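Local coordinates for oxidized polyvinyl alcohol hydrolase (PDB 3WWC), which hydrolyses beta-diketones such as nonane-4,6-dione and cleaves oxidized polyvinyl alcohol in the second step of polyvinyl alcohol degradation, at residues Gly36-Phe41 and Phe50-Ala55; Val101-Asn106 and Pro128-Arg133; Phe152-Val157 and Asn192-Gly197; Arg170-Gly175 and Thr320-Pro325; His294-Ser299 and Gly347-Leu352. The protein carries 1 engineered substitution. All coordinates share one frame; numbering follows the deposited sequence.

Contacts 1, 3, 4 and 5 all reach the large mixed sheet of an alpha/beta-hydrolase fold. Contacts 3 and 5 are buried; 1, 2 and 4 are partly buried. Contact 1 is a hairpin at one edge, held mainly by backbone hydrogen bonds. Contact 5 lies near the other edge, its centre about 33 Å from that of contact 1, and mixes hydrogen bonds with ring packing. Contact 3 is purely apolar. It touches contact 4, whose strand 170-176 neighbours strand 196-200. Contact 4 adds an arginine to its aromatic packing. Contact 2 differs: it joins two loops near bound butanoic acid, and two waters make its polar link. Trp129 of contact 2 packs on Phe153 of contact 3.

Contact 1: Gly36-Phe41 and Phe50-Ala55; sequences GLNVDF and FIVYPA
The N-terminal beta hairpin of the alpha/beta-hydrolase sheet pairs Gly36, Leu37 and Asn38 with Val52, Ile51 and Phe50. Strand 36-43 is an outermost strand and runs antiparallel to 46-53. Gly36 and Val52 are a hydrogen-bonded pair: Gly36 N lies 2.9 Å from Val52 O, and Val52 N returns the bond to Gly36 O. Asn38 and Phe50 are another. Here Asn38 N approaches Phe50 O at 2.7 Å, nearly along the C=O axis. Between them Leu37 and Ile51 form a non-hydrogen-bonded pair, with Leu37 CD1 against Ile51 CG1 at 3.7 Å.

Asn38 and Phe50 share the other face. Phe50 CG sits between the backbone N and the carbonyl carbon (chi1 57°), which lays the ring over Asn38. Amide and ring planes are 6° apart, and Asn38 CB is 3.7 Å from the Phe50 ring centroid. Asn38 OD1 accepts from Lys34 N, which helps hold the amide flat. Met156 and Val160 of helix 148-160 pack on Phe50. A G1 beta bulge sets Asp40 and Phe41 together opposite Arg48. Phe41 meets Phe50 in a T-shaped stack at 81°: the Phe50 edge points to the Phe41 face, with Phe50 CE1 3.7 Å from Phe41 CD1.

Contact 2: Val101-Asn106 and Pro128-Arg133; sequences VRACAN and PWFEGR
Beside the butanoic acid pocket, two loop segments between strand 96-100 and helix 148-160 meet where Arg102 lies on Trp129. The aliphatic part of Arg102 does the touching. Its CG stands over the six-membered ring of Trp129 in a CH-pi contact, 3.5 Å from the centroid and 16° off the normal. The side chains cross at about a right angle. Arg102 CG also comes within 3.2 Å of Pro128 O, and Arg102 CD runs alongside Pro128 CB at 3.9 Å. The chain bends at chi3 (-67°), turning the guanidinium off the indole, and Arg102 NH2 bonds Arg112 O. Trp129 NE1 is held by Thr69 O, which helps fix the indole's rotation. An alanine in place of Trp129 would probably leave Arg102 CG without the face it rests on and Thr69 O without this donor.

At the 3-10 turn 103-105, Ala103 CB meets Phe130 CE2 at 3.8 Å. Two waters fill the polar side. One accepts from Ala103 N at 2.9 Å and lies 2.8 Å from Pro128 O. The other accepts from Cys104 N and makes a weak bond to Pro128 O. Cys104 is tied to Cys116 by a disulfide. No hydrogen bond joins the two segments directly. The polar link of backbone to backbone thus runs through water, while apolar and CH-pi packing supplies the direct contact.

Contact 3: Phe152-Val157 and Asn192-Gly197; sequences FFVAMV and NFWAGG
Val154 and Val157 of helix 148-160 fit against Phe193 and Trp194, in the loop that leads into strand 196-200 of the alpha/beta-hydrolase sheet. The two aromatic rings form an angled hollow. Phe193 turns an edge to Trp194, so that Phe193 CD2 stands over the middle of the indole face. Phe193 CG is anti to the backbone N (chi1 179°), which carries the ring toward the helix.

Val154 is the bump on the Phe193 face. Its CG1 lies above the ring, 3.9 Å from the centroid and 10° off the normal. Its CG2 covers the rim beside it, 3.7 Å from Phe193 CD2. About one turn further on, Val157 is shared by both rings. Val157 CG1 sits near the plane of Phe193, at the edge, 3.9 Å from Phe193 CZ. The other methyl, Val157 CG2, touches the indole at Trp194 CH2, 3.9 Å away.

The packing is apolar throughout and all five touching residues are buried. Val66, from strand 62-68, lies against both Val157 and Trp194, while Leu171 and Leu173 of strand 170-176 pack on Phe193 and Trp194. The far edge of the indole rests on the helix at Phe153, whose CB lies in the ring plane 3.6 Å from Trp194 CZ2.

Contact 4: Arg170-Gly175 and Thr320-Pro325; sequences RLFLGG and TLASHP
Arg170 and Phe172, alternate residues of one strand, take hold of the C-terminal end of helix 310-322. Arg170 NE donates to Ala322 O at 2.9 Å, with an angle of 164° at the hydrogen. The bond is on a carbonyl lone pair and near the guanidinium plane. Pro325 lies over a face of the same group, with Pro325 CB 3.6 Å from Arg170 CZ. A water accepts from Arg170 NH2 at 2.8 Å and donates to Ala322 O in a longer bond. Phe172 works by its face: Leu321 CB stands over the ring, 3.7 Å from the centroid. The rim tip, Phe172 CZ, reaches Leu321 O at 3.2 Å.

Arg170 is extended from CG to NE, which carries its head out to Ala322 O and Pro325; Asp167 holds NH1 in a salt bridge. Nearby, Ser323 OG donates to Thr320 O at 2.6 Å, and the same oxygen accepts Ser323 N. This ties the turn bringing Pro325 back to Arg170.

Strand 170-176 runs between strands 62-68 and 196-200. Phe172 and Leu321 both touch Ile248 of strand 247-253. Leu173 points away from this contact and packs on helix 178-189, so helices 310-322 and 178-189 lie on opposite faces of the strand.

Contact 5: His294-Ser299 and Gly347-Leu352; sequences HVACSS and GPFTGL
His294 and Gly347 account for the hydrogen bonds. Gly347 N donates to His294 O at 2.8 Å, and in return His294 ND1 donates to Gly347 O at 2.9 Å. Gly347 O lies close to the imidazole plane, but the donor stands above the carbonyl plane (46° out of it). His294 CG is anti to the backbone N (chi1 -177°), which turns the ring toward Gly347. Its other nitrogen, NE2, is bonded to Thr251 OG1, so the ring is held at both ends.

Apolar packing centres on Phe349. Ala296 CB sits squarely over the ring, 3.6 Å from the centroid and 2° off the normal. At the ring edge, polar atoms gather near the plane: Phe349 CE1 is 3.4 Å from Cys297 O and 3.5 Å from Ser298 OG. An alanine in place of Phe349 would probably open a gap over the Ala296 methyl and beside Ser298.

The covalent tie is the disulfide from Cys297 to Cys344 of strand 343-346. Phe349 N is bonded to Ser283 OG, a residue assigned to the charge relay by similarity. The arrangement lies at one edge of the alpha/beta-hydrolase sheet, where the loop after its antiparallel last strand folds back along strand 292-298.

Contact 1: Gly36-Phe41 and Phe50-Ala55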
# COMPACT_ATOMS: atom_id res chain seq x y z
N GLY A 36 -1.37 -4.71 -21.29
CA GLY A 36 -2.69 -4.14 -21.13
C GLY A 36 -3.56 -4.89 -20.14
O GLY A 36 -3.05 -5.46 -19.17
N LEU A 37 -4.86 -4.92 -20.39
CA LEU A 37 -5.79 -5.56 -19.48
C LEU A 37 -5.81 -7.07 -19.53
O LEU A 37 -5.91 -7.64 -20.65
CB LEU A 37 -7.21 -5.05 -19.75
CG LEU A 37 -8.28 -5.62 -18.83
CD1 LEU A 37 -8.09 -5.16 -17.38
CD2 LEU A 37 -9.64 -5.08 -19.33
N ASN A 38 -5.65 -7.73 -18.37
CA ASN A 38 -5.69 -9.21 -18.25
C ASN A 38 -6.90 -9.50 -17.40
O ASN A 38 -7.06 -8.91 -16.34
CB ASN A 38 -4.43 -9.68 -17.50
CG ASN A 38 -3.19 -9.55 -18.37
OD1 ASN A 38 -2.78 -10.53 -18.98
ND2 ASN A 38 -2.63 -8.35 -18.47
N VAL A 39 -7.76 -10.42 -17.83
CA VAL A 39 -8.97 -10.73 -17.09
C VAL A 39 -9.07 -12.21 -16.79
O VAL A 39 -8.26 -13.00 -17.31
CB VAL A 39 -10.27 -10.29 -17.86
CG1 VAL A 39 -10.23 -8.79 -18.15
CG2 VAL A 39 -10.38 -11.07 -19.17
N ASP A 40 -10.05 -12.60 -15.98
CA ASP A 40 -10.28 -14.00 -15.59
C ASP A 40 -9.06 -14.75 -15.06
O ASP A 40 -8.88 -15.97 -15.28
CB ASP A 40 -10.90 -14.75 -16.78
CG ASP A 40 -12.25 -14.19 -17.14
OD1 ASP A 40 -12.96 -13.75 -16.21
OD2 ASP A 40 -12.59 -14.20 -18.33
N PHE A 41 -8.24 -14.03 -14.29
CA PHE A 41 -7.06 -14.67 -13.69
C PHE A 41 -7.61 -15.41 -12.48
O PHE A 41 -8.16 -14.80 -11.55
CB PHE A 41 -6.07 -13.60 -13.26
CG PHE A 41 -4.83 -14.16 -12.65
CD1 PHE A 41 -3.77 -14.52 -13.47
CD2 PHE A 41 -4.72 -14.31 -11.27
CE1 PHE A 41 -2.60 -15.02 -12.92
CE2 PHE A 41 -3.54 -14.82 -10.70
CZ PHE A 41 -2.48 -15.17 -11.52
N PHE A 50 -6.05 -7.41 -13.96
CA PHE A 50 -4.94 -6.50 -13.71
C PHE A 50 -4.43 -5.98 -15.02
O PHE A 50 -4.70 -6.56 -16.09
CB PHE A 50 -3.82 -7.20 -12.92
CG PHE A 50 -3.25 -8.44 -13.59
CD1 PHE A 50 -3.82 -9.69 -13.34
CD2 PHE A 50 -2.15 -8.36 -14.46
CE1 PHE A 50 -3.31 -10.87 -13.96
CE2 PHE A 50 -1.64 -9.51 -15.08
CZ PHE A 50 -2.20 -10.76 -14.83
N ILE A 51 -3.71 -4.86 -14.98
CA ILE A 51 -3.24 -4.21 -16.20
C ILE A 51 -1.73 -4.14 -16.17
O ILE A 51 -1.12 -3.73 -15.16
CB ILE A 51 -3.84 -2.79 -16.31
CG1 ILE A 51 -5.38 -2.89 -16.34
CG2 ILE A 51 -3.38 -2.08 -17.59
CD1 ILE A 51 -6.12 -1.51 -16.25
N VAL A 52 -1.11 -4.43 -17.30
CA VAL A 52 0.34 -4.42 -17.38
C VAL A 52 0.84 -3.38 -18.35
O VAL A 52 0.40 -3.32 -19.52
CB VAL A 52 0.89 -5.80 -17.87
CG1 VAL A 52 2.45 -5.73 -18.05
CG2 VAL A 52 0.50 -6.92 -16.93
N TYR A 53 1.76 -2.53 -17.88
CA TYR A 53 2.43 -1.57 -18.78
C TYR A 53 3.93 -1.97 -18.69
O TYR A 53 4.62 -1.65 -17.70
CB TYR A 53 2.24 -0.11 -18.30
CG TYR A 53 0.86 0.52 -18.48
CD1 TYR A 53 -0.19 0.27 -17.59
CD2 TYR A 53 0.61 1.39 -19.55
CE1 TYR A 53 -1.44 0.88 -17.78
CE2 TYR A 53 -0.63 2.00 -19.73
CZ TYR A 53 -1.65 1.73 -18.84
OH TYR A 53 -2.89 2.35 -19.02
N PRO A 54 4.48 -2.63 -19.72
CA PRO A 54 5.90 -3.04 -19.67
C PRO A 54 6.85 -1.85 -19.66
O PRO A 54 6.61 -0.81 -20.27
CB PRO A 54 6.09 -3.92 -20.90
CG PRO A 54 4.69 -4.30 -21.31
CD PRO A 54 3.80 -3.14 -20.93
N ALA A 55 7.96 -2.02 -18.95
CA ALA A 55 8.95 -0.96 -18.83
C ALA A 55 9.51 -0.52 -20.15
O ALA A 55 9.80 -1.38 -20.98
CB ALA A 55 10.12 -1.45 -17.95

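Contact 2: Val101-Asn106 and Pro128-Arg133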
# COMPACT_ATOMS: atom_id res chain seq x y z
N VAL A 101 -6.89 -4.82 -10.28
CA VAL A 101 -8.26 -4.27 -10.18
C VAL A 101 -8.84 -4.80 -8.88
O VAL A 101 -8.61 -5.97 -8.50
CB VAL A 101 -9.08 -4.72 -11.39
CG1 VAL A 101 -10.56 -4.27 -11.30
CG2 VAL A 101 -8.43 -4.13 -12.66
N ARG A 102 -9.61 -3.98 -8.18
CA ARG A 102 -10.23 -4.37 -6.91
C ARG A 102 -11.28 -5.48 -7.14
O ARG A 102 -12.01 -5.46 -8.15
CB ARG A 102 -10.91 -3.14 -6.27
CG ARG A 102 -9.91 -2.07 -5.85
CD ARG A 102 -10.58 -0.74 -5.44
NE ARG A 102 -11.18 -0.17 -6.63
CZ ARG A 102 -12.04 0.83 -6.64
NH1 ARG A 102 -12.38 1.45 -5.51
NH2 ARG A 102 -12.64 1.13 -7.81
N ALA A 103 -11.35 -6.44 -6.22
CA ALA A 103 -12.30 -7.53 -6.36
C ALA A 103 -13.74 -7.00 -6.49
O ALA A 103 -14.53 -7.47 -7.35
CB ALA A 103 -12.17 -8.45 -5.12
N CYS A 104 -14.07 -6.00 -5.68
CA CYS A 104 -15.40 -5.42 -5.69
C CYS A 104 -15.78 -4.81 -7.05
O CYS A 104 -16.96 -4.60 -7.30
CB CYS A 104 -15.51 -4.31 -4.57
SG CYS A 104 -14.25 -2.96 -4.79
N ALA A 105 -14.79 -4.45 -7.88
CA ALA A 105 -15.08 -3.84 -9.18
C ALA A 105 -15.48 -4.86 -10.25
O ALA A 105 -15.75 -4.49 -11.41
CB ALA A 105 -13.87 -3.04 -9.67
N ASN A 106 -15.46 -6.14 -9.89
CA ASN A 106 -15.88 -7.20 -10.83
C ASN A 106 -15.16 -7.10 -12.14
O ASN A 106 -15.77 -7.21 -13.22
CB ASN A 106 -17.38 -7.13 -11.04
CG ASN A 106 -18.13 -7.36 -9.79
OD1 ASN A 106 -19.15 -6.68 -9.53
ND2 ASN A 106 -17.65 -8.29 -8.97
N PRO A 128 -12.89 -1.99 -0.62
CA PRO A 128 -12.02 -1.88 -1.79
C PRO A 128 -10.95 -2.96 -1.94
O PRO A 128 -10.69 -3.45 -3.06
CB PRO A 128 -11.37 -0.50 -1.64
CG PRO A 128 -12.50 0.35 -0.96
CD PRO A 128 -13.05 -0.70 0.08
N TRP A 129 -10.31 -3.31 -0.82
CA TRP A 129 -9.27 -4.33 -0.82
C TRP A 129 -9.44 -5.14 0.45
O TRP A 129 -10.02 -4.68 1.41
CB TRP A 129 -7.85 -3.70 -0.77
CG TRP A 129 -7.53 -2.69 -1.89
CD1 TRP A 129 -7.55 -1.31 -1.80
CD2 TRP A 129 -7.17 -3.00 -3.24
NE1 TRP A 129 -7.22 -0.75 -3.02
CE2 TRP A 129 -6.98 -1.76 -3.92
CE3 TRP A 129 -6.99 -4.19 -3.96
CZ2 TRP A 129 -6.61 -1.69 -5.28
CZ3 TRP A 129 -6.63 -4.15 -5.29
CH2 TRP A 129 -6.44 -2.89 -5.95
N PHE A 130 -8.87 -6.35 0.46
CA PHE A 130 -8.91 -7.17 1.67
C PHE A 130 -7.68 -6.71 2.47
O PHE A 130 -6.62 -7.34 2.48
CB PHE A 130 -8.82 -8.65 1.24
CG PHE A 130 -9.97 -9.09 0.31
CD1 PHE A 130 -11.28 -9.06 0.79
CD2 PHE A 130 -9.75 -9.48 -1.01
CE1 PHE A 130 -12.34 -9.40 -0.08
CE2 PHE A 130 -10.79 -9.82 -1.85
CZ PHE A 130 -12.10 -9.78 -1.39
N GLU A 131 -7.87 -5.59 3.15
CA GLU A 131 -6.78 -4.89 3.79
C GLU A 131 -6.80 -4.75 5.30
O GLU A 131 -5.86 -4.17 5.86
CB GLU A 131 -6.57 -3.49 3.12
CG GLU A 131 -7.82 -2.60 2.70
CD GLU A 131 -8.44 -1.75 3.81
OE1 GLU A 131 -8.70 -2.26 4.92
OE2 GLU A 131 -8.71 -0.54 3.54
N GLY A 132 -7.80 -5.31 5.97
CA GLY A 132 -7.79 -5.21 7.42
C GLY A 132 -8.94 -6.04 7.97
O GLY A 132 -10.02 -6.06 7.38
N ARG A 133 -8.73 -6.66 9.12
CA ARG A 133 -9.82 -7.45 9.71
C ARG A 133 -10.86 -6.53 10.30
O ARG A 133 -10.54 -5.44 10.77
CB ARG A 133 -9.24 -8.40 10.76
CG ARG A 133 -8.65 -7.71 12.00
CD ARG A 133 -8.09 -8.76 12.94
NE ARG A 133 -7.25 -8.25 14.01
CZ ARG A 133 -7.68 -8.06 15.25
NH1 ARG A 133 -8.95 -8.32 15.56
NH2 ARG A 133 -6.83 -7.66 16.20
O HOH W 1 -9.99 -6.02 -3.75
O HOH W 2 -12.66 -5.68 -3.11

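Contact 3: Phe152-Val157 and Asn192-Gly197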
# COMPACT_ATOMS: atom_id res chain seq x y z
N PHE A 152 -3.13 -12.82 -4.12
CA PHE A 152 -3.35 -12.61 -5.54
C PHE A 152 -2.21 -11.79 -6.09
O PHE A 152 -1.71 -12.08 -7.16
CB PHE A 152 -4.67 -11.84 -5.72
CG PHE A 152 -4.81 -11.12 -7.03
CD1 PHE A 152 -4.50 -11.73 -8.26
CD2 PHE A 152 -5.27 -9.80 -7.04
CE1 PHE A 152 -4.66 -11.02 -9.46
CE2 PHE A 152 -5.43 -9.10 -8.26
CZ PHE A 152 -5.12 -9.72 -9.47
N PHE A 153 -1.77 -10.77 -5.38
CA PHE A 153 -0.72 -9.90 -5.97
C PHE A 153 0.57 -10.67 -6.20
O PHE A 153 1.25 -10.40 -7.16
CB PHE A 153 -0.41 -8.70 -5.04
CG PHE A 153 -1.59 -7.84 -4.71
CD1 PHE A 153 -2.72 -7.74 -5.52
CD2 PHE A 153 -1.55 -7.12 -3.52
CE1 PHE A 153 -3.81 -6.93 -5.13
CE2 PHE A 153 -2.61 -6.32 -3.11
CZ PHE A 153 -3.75 -6.22 -3.92
N VAL A 154 0.89 -11.60 -5.31
CA VAL A 154 2.11 -12.40 -5.48
C VAL A 154 1.94 -13.27 -6.72
O VAL A 154 2.81 -13.32 -7.57
CB VAL A 154 2.35 -13.26 -4.22
CG1 VAL A 154 3.53 -14.26 -4.45
CG2 VAL A 154 2.69 -12.34 -3.07
N ALA A 155 0.80 -13.93 -6.83
CA ALA A 155 0.54 -14.78 -7.99
C ALA A 155 0.53 -13.99 -9.29
O ALA A 155 1.02 -14.46 -10.34
CB ALA A 155 -0.78 -15.50 -7.83
N MET A 156 -0.01 -12.77 -9.24
CA MET A 156 -0.07 -11.88 -10.38
C MET A 156 1.33 -11.52 -10.88
O MET A 156 1.65 -11.65 -12.06
CB MET A 156 -0.84 -10.64 -9.92
CG MET A 156 -0.86 -9.51 -10.92
SD MET A 156 -1.63 -8.02 -10.25
CE MET A 156 -0.33 -7.39 -9.11
N VAL A 157 2.19 -11.11 -9.96
CA VAL A 157 3.55 -10.71 -10.34
C VAL A 157 4.32 -11.97 -10.81
O VAL A 157 5.04 -11.89 -11.81
CB VAL A 157 4.26 -10.05 -9.15
CG1 VAL A 157 5.75 -9.84 -9.48
CG2 VAL A 157 3.63 -8.67 -8.89
N ASN A 192 8.84 -11.44 2.57
CA ASN A 192 9.92 -12.18 1.95
C ASN A 192 9.71 -12.23 0.45
O ASN A 192 10.45 -12.90 -0.27
CB ASN A 192 10.01 -13.59 2.54
CG ASN A 192 10.38 -13.54 4.03
OD1 ASN A 192 11.39 -12.95 4.39
ND2 ASN A 192 9.55 -14.12 4.88
N PHE A 193 8.76 -11.44 -0.04
CA PHE A 193 8.49 -11.39 -1.49
C PHE A 193 8.78 -9.97 -2.00
O PHE A 193 9.71 -9.75 -2.76
CB PHE A 193 7.02 -11.78 -1.82
CG PHE A 193 6.71 -11.73 -3.29
CD1 PHE A 193 7.21 -12.70 -4.13
CD2 PHE A 193 5.92 -10.69 -3.82
CE1 PHE A 193 6.94 -12.68 -5.52
CE2 PHE A 193 5.65 -10.65 -5.18
CZ PHE A 193 6.15 -11.64 -6.04
N TRP A 194 7.99 -8.99 -1.55
CA TRP A 194 8.19 -7.61 -1.97
C TRP A 194 9.50 -7.07 -1.48
O TRP A 194 9.97 -7.46 -0.40
CB TRP A 194 7.10 -6.72 -1.32
CG TRP A 194 5.72 -7.22 -1.68
CD1 TRP A 194 4.84 -7.87 -0.89
CD2 TRP A 194 5.10 -7.15 -2.99
NE1 TRP A 194 3.69 -8.24 -1.61
CE2 TRP A 194 3.85 -7.81 -2.90
CE3 TRP A 194 5.51 -6.58 -4.22
CZ2 TRP A 194 2.98 -7.93 -4.02
CZ3 TRP A 194 4.66 -6.69 -5.33
CH2 TRP A 194 3.40 -7.36 -5.21
N ALA A 195 10.10 -6.18 -2.26
CA ALA A 195 11.32 -5.50 -1.82
C ALA A 195 10.97 -4.29 -0.99
O ALA A 195 11.83 -3.75 -0.30
CB ALA A 195 12.17 -5.05 -3.05
N GLY A 196 9.74 -3.82 -1.09
CA GLY A 196 9.40 -2.61 -0.32
C GLY A 196 8.06 -2.08 -0.84
O GLY A 196 7.40 -2.67 -1.68
N GLY A 197 7.67 -0.91 -0.36
CA GLY A 197 6.40 -0.36 -0.77
C GLY A 197 6.26 1.08 -0.39
O GLY A 197 7.08 1.69 0.33

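Contact 4: Arg170-Gly175 and Thr320-Pro325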
# COMPACT_ATOMS: atom_id res chain seq x y z
N ARG A 170 13.50 -6.14 -6.89
CA ARG A 170 12.94 -4.79 -6.95
C ARG A 170 11.46 -4.88 -7.28
O ARG A 170 10.97 -4.24 -8.21
CB ARG A 170 13.69 -3.95 -7.99
CG ARG A 170 15.11 -3.57 -7.51
CD ARG A 170 15.74 -2.57 -8.46
NE ARG A 170 17.04 -2.10 -8.02
CZ ARG A 170 18.18 -2.74 -8.19
NH1 ARG A 170 18.22 -3.95 -8.79
NH2 ARG A 170 19.32 -2.15 -7.79
N LEU A 171 10.75 -5.66 -6.49
CA LEU A 171 9.29 -5.78 -6.65
C LEU A 171 8.66 -4.86 -5.58
O LEU A 171 8.74 -5.16 -4.38
CB LEU A 171 8.81 -7.23 -6.42
CG LEU A 171 9.54 -8.25 -7.32
CD1 LEU A 171 9.04 -9.64 -6.93
CD2 LEU A 171 9.33 -7.97 -8.81
N PHE A 172 8.02 -3.77 -6.04
CA PHE A 172 7.45 -2.77 -5.12
C PHE A 172 5.97 -2.57 -5.32
O PHE A 172 5.49 -2.59 -6.46
CB PHE A 172 8.12 -1.42 -5.41
CG PHE A 172 9.63 -1.44 -5.18
CD1 PHE A 172 10.13 -1.62 -3.92
CD2 PHE A 172 10.50 -1.31 -6.23
CE1 PHE A 172 11.52 -1.67 -3.71
CE2 PHE A 172 11.91 -1.36 -6.05
CZ PHE A 172 12.41 -1.54 -4.79
N LEU A 173 5.23 -2.41 -4.22
CA LEU A 173 3.81 -2.09 -4.39
C LEU A 173 3.48 -0.85 -3.56
O LEU A 173 4.23 -0.46 -2.66
CB LEU A 173 2.88 -3.26 -4.01
CG LEU A 173 2.46 -3.46 -2.56
CD1 LEU A 173 1.46 -4.59 -2.56
CD2 LEU A 173 3.62 -3.82 -1.63
N GLY A 174 2.37 -0.19 -3.86
CA GLY A 174 2.05 1.00 -3.09
C GLY A 174 0.69 1.48 -3.51
O GLY A 174 0.09 0.96 -4.47
N GLY A 175 0.17 2.45 -2.79
CA GLY A 175 -1.18 2.90 -3.16
C GLY A 175 -1.63 3.98 -2.22
O GLY A 175 -0.94 4.34 -1.28
N THR A 320 13.86 5.99 -5.34
CA THR A 320 14.40 5.86 -3.99
C THR A 320 14.20 4.42 -3.53
O THR A 320 15.14 3.78 -2.99
CB THR A 320 13.68 6.80 -3.04
OG1 THR A 320 14.02 8.16 -3.38
CG2 THR A 320 14.10 6.51 -1.58
N LEU A 321 13.00 3.86 -3.74
CA LEU A 321 12.80 2.46 -3.35
C LEU A 321 13.78 1.54 -4.14
O LEU A 321 14.42 0.65 -3.55
CB LEU A 321 11.35 1.99 -3.65
CG LEU A 321 10.25 2.77 -2.94
CD1 LEU A 321 8.92 2.11 -3.36
CD2 LEU A 321 10.38 2.69 -1.43
N ALA A 322 13.93 1.78 -5.44
CA ALA A 322 14.81 0.94 -6.28
C ALA A 322 16.29 1.06 -5.90
O ALA A 322 17.08 0.18 -6.23
CB ALA A 322 14.59 1.32 -7.79
N SER A 323 16.63 2.11 -5.19
CA SER A 323 18.03 2.26 -4.72
C SER A 323 18.35 1.30 -3.59
O SER A 323 19.51 1.22 -3.13
CB SER A 323 18.29 3.70 -4.27
OG SER A 323 17.74 4.01 -2.99
N HIS A 324 17.35 0.61 -3.08
CA HIS A 324 17.55 -0.33 -1.99
C HIS A 324 16.97 -1.67 -2.40
O HIS A 324 15.91 -2.07 -1.92
CB HIS A 324 16.86 0.19 -0.74
CG HIS A 324 17.35 -0.47 0.51
ND1 HIS A 324 18.61 -0.22 1.01
CD2 HIS A 324 16.80 -1.41 1.31
CE1 HIS A 324 18.82 -0.99 2.06
NE2 HIS A 324 17.75 -1.72 2.27
N PRO A 325 17.66 -2.39 -3.30
CA PRO A 325 17.16 -3.69 -3.75
C PRO A 325 17.13 -4.66 -2.55
O PRO A 325 17.91 -4.56 -1.60
CB PRO A 325 18.13 -4.09 -4.87
CG PRO A 325 19.43 -3.38 -4.48
CD PRO A 325 18.95 -2.03 -3.94
O HOH W 3 19.78 0.63 -8.02

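Contact 5: His294-Ser299 and Gly347-Leu352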
# COMPACT_ATOMS: atom_id res chain seq x y z
N HIS A 294 13.12 2.65 6.71
CA HIS A 294 11.84 3.33 6.64
C HIS A 294 12.08 4.80 6.35
O HIS A 294 12.90 5.44 7.00
CB HIS A 294 11.06 3.22 7.96
CG HIS A 294 9.72 3.86 7.88
ND1 HIS A 294 9.52 5.20 8.15
CD2 HIS A 294 8.57 3.42 7.31
CE1 HIS A 294 8.31 5.55 7.76
NE2 HIS A 294 7.71 4.49 7.24
N VAL A 295 11.36 5.33 5.37
CA VAL A 295 11.46 6.72 5.03
C VAL A 295 10.08 7.36 5.36
O VAL A 295 9.05 6.88 4.87
CB VAL A 295 11.79 6.93 3.54
CG1 VAL A 295 11.83 8.43 3.27
CG2 VAL A 295 13.16 6.28 3.15
N ALA A 296 10.07 8.40 6.22
CA ALA A 296 8.84 9.08 6.58
C ALA A 296 8.77 10.37 5.76
O ALA A 296 9.64 11.23 5.88
CB ALA A 296 8.86 9.39 8.10
N CYS A 297 7.75 10.50 4.94
CA CYS A 297 7.56 11.67 4.10
C CYS A 297 6.28 12.41 4.45
O CYS A 297 5.25 11.78 4.62
CB CYS A 297 7.41 11.26 2.63
SG CYS A 297 8.96 10.88 1.79
N SER A 298 6.38 13.74 4.55
CA SER A 298 5.22 14.57 4.83
C SER A 298 4.98 15.56 3.71
O SER A 298 5.93 16.11 3.12
CB SER A 298 5.43 15.40 6.11
OG SER A 298 5.63 14.55 7.23
N SER A 299 3.71 15.75 3.37
CA SER A 299 3.34 16.76 2.39
C SER A 299 2.10 17.51 2.92
O SER A 299 1.70 17.33 4.07
CB SER A 299 3.07 16.18 1.00
OG SER A 299 2.96 17.26 0.05
N GLY A 347 13.59 7.00 9.22
CA GLY A 347 13.16 6.83 10.59
C GLY A 347 11.69 7.00 10.75
O GLY A 347 10.95 7.10 9.76
N PRO A 348 11.23 7.08 11.98
CA PRO A 348 9.80 7.28 12.23
C PRO A 348 9.39 8.74 12.01
O PRO A 348 10.24 9.64 11.94
CB PRO A 348 9.60 6.87 13.69
CG PRO A 348 10.95 7.08 14.31
CD PRO A 348 12.01 6.88 13.22
N PHE A 349 8.10 9.00 11.85
CA PHE A 349 7.70 10.39 11.79
C PHE A 349 8.06 11.08 13.10
O PHE A 349 8.02 10.44 14.18
CB PHE A 349 6.19 10.50 11.59
CG PHE A 349 5.78 10.27 10.18
CD1 PHE A 349 5.81 11.31 9.26
CD2 PHE A 349 5.38 9.02 9.76
CE1 PHE A 349 5.47 11.10 7.92
CE2 PHE A 349 5.03 8.80 8.42
CZ PHE A 349 5.08 9.83 7.51
N THR A 350 8.43 12.36 13.01
CA THR A 350 8.75 13.13 14.19
C THR A 350 7.96 14.40 14.25
O THR A 350 7.87 15.01 15.33
CB THR A 350 10.26 13.55 14.25
OG1 THR A 350 10.61 14.23 13.04
CG2 THR A 350 11.15 12.36 14.37
N GLY A 351 7.36 14.83 13.16
CA GLY A 351 6.65 16.10 13.27
C GLY A 351 5.16 16.03 13.47
O GLY A 351 4.48 17.06 13.33
N LEU A 352 4.64 14.86 13.82
CA LEU A 352 3.19 14.66 13.95
C LEU A 352 2.65 14.78 15.36
O LEU A 352 1.47 15.15 15.57
CB LEU A 352 2.80 13.30 13.35
CG LEU A 352 2.72 13.26 11.82
CD1 LEU A 352 3.97 13.79 11.15
CD2 LEU A 352 2.56 11.80 11.48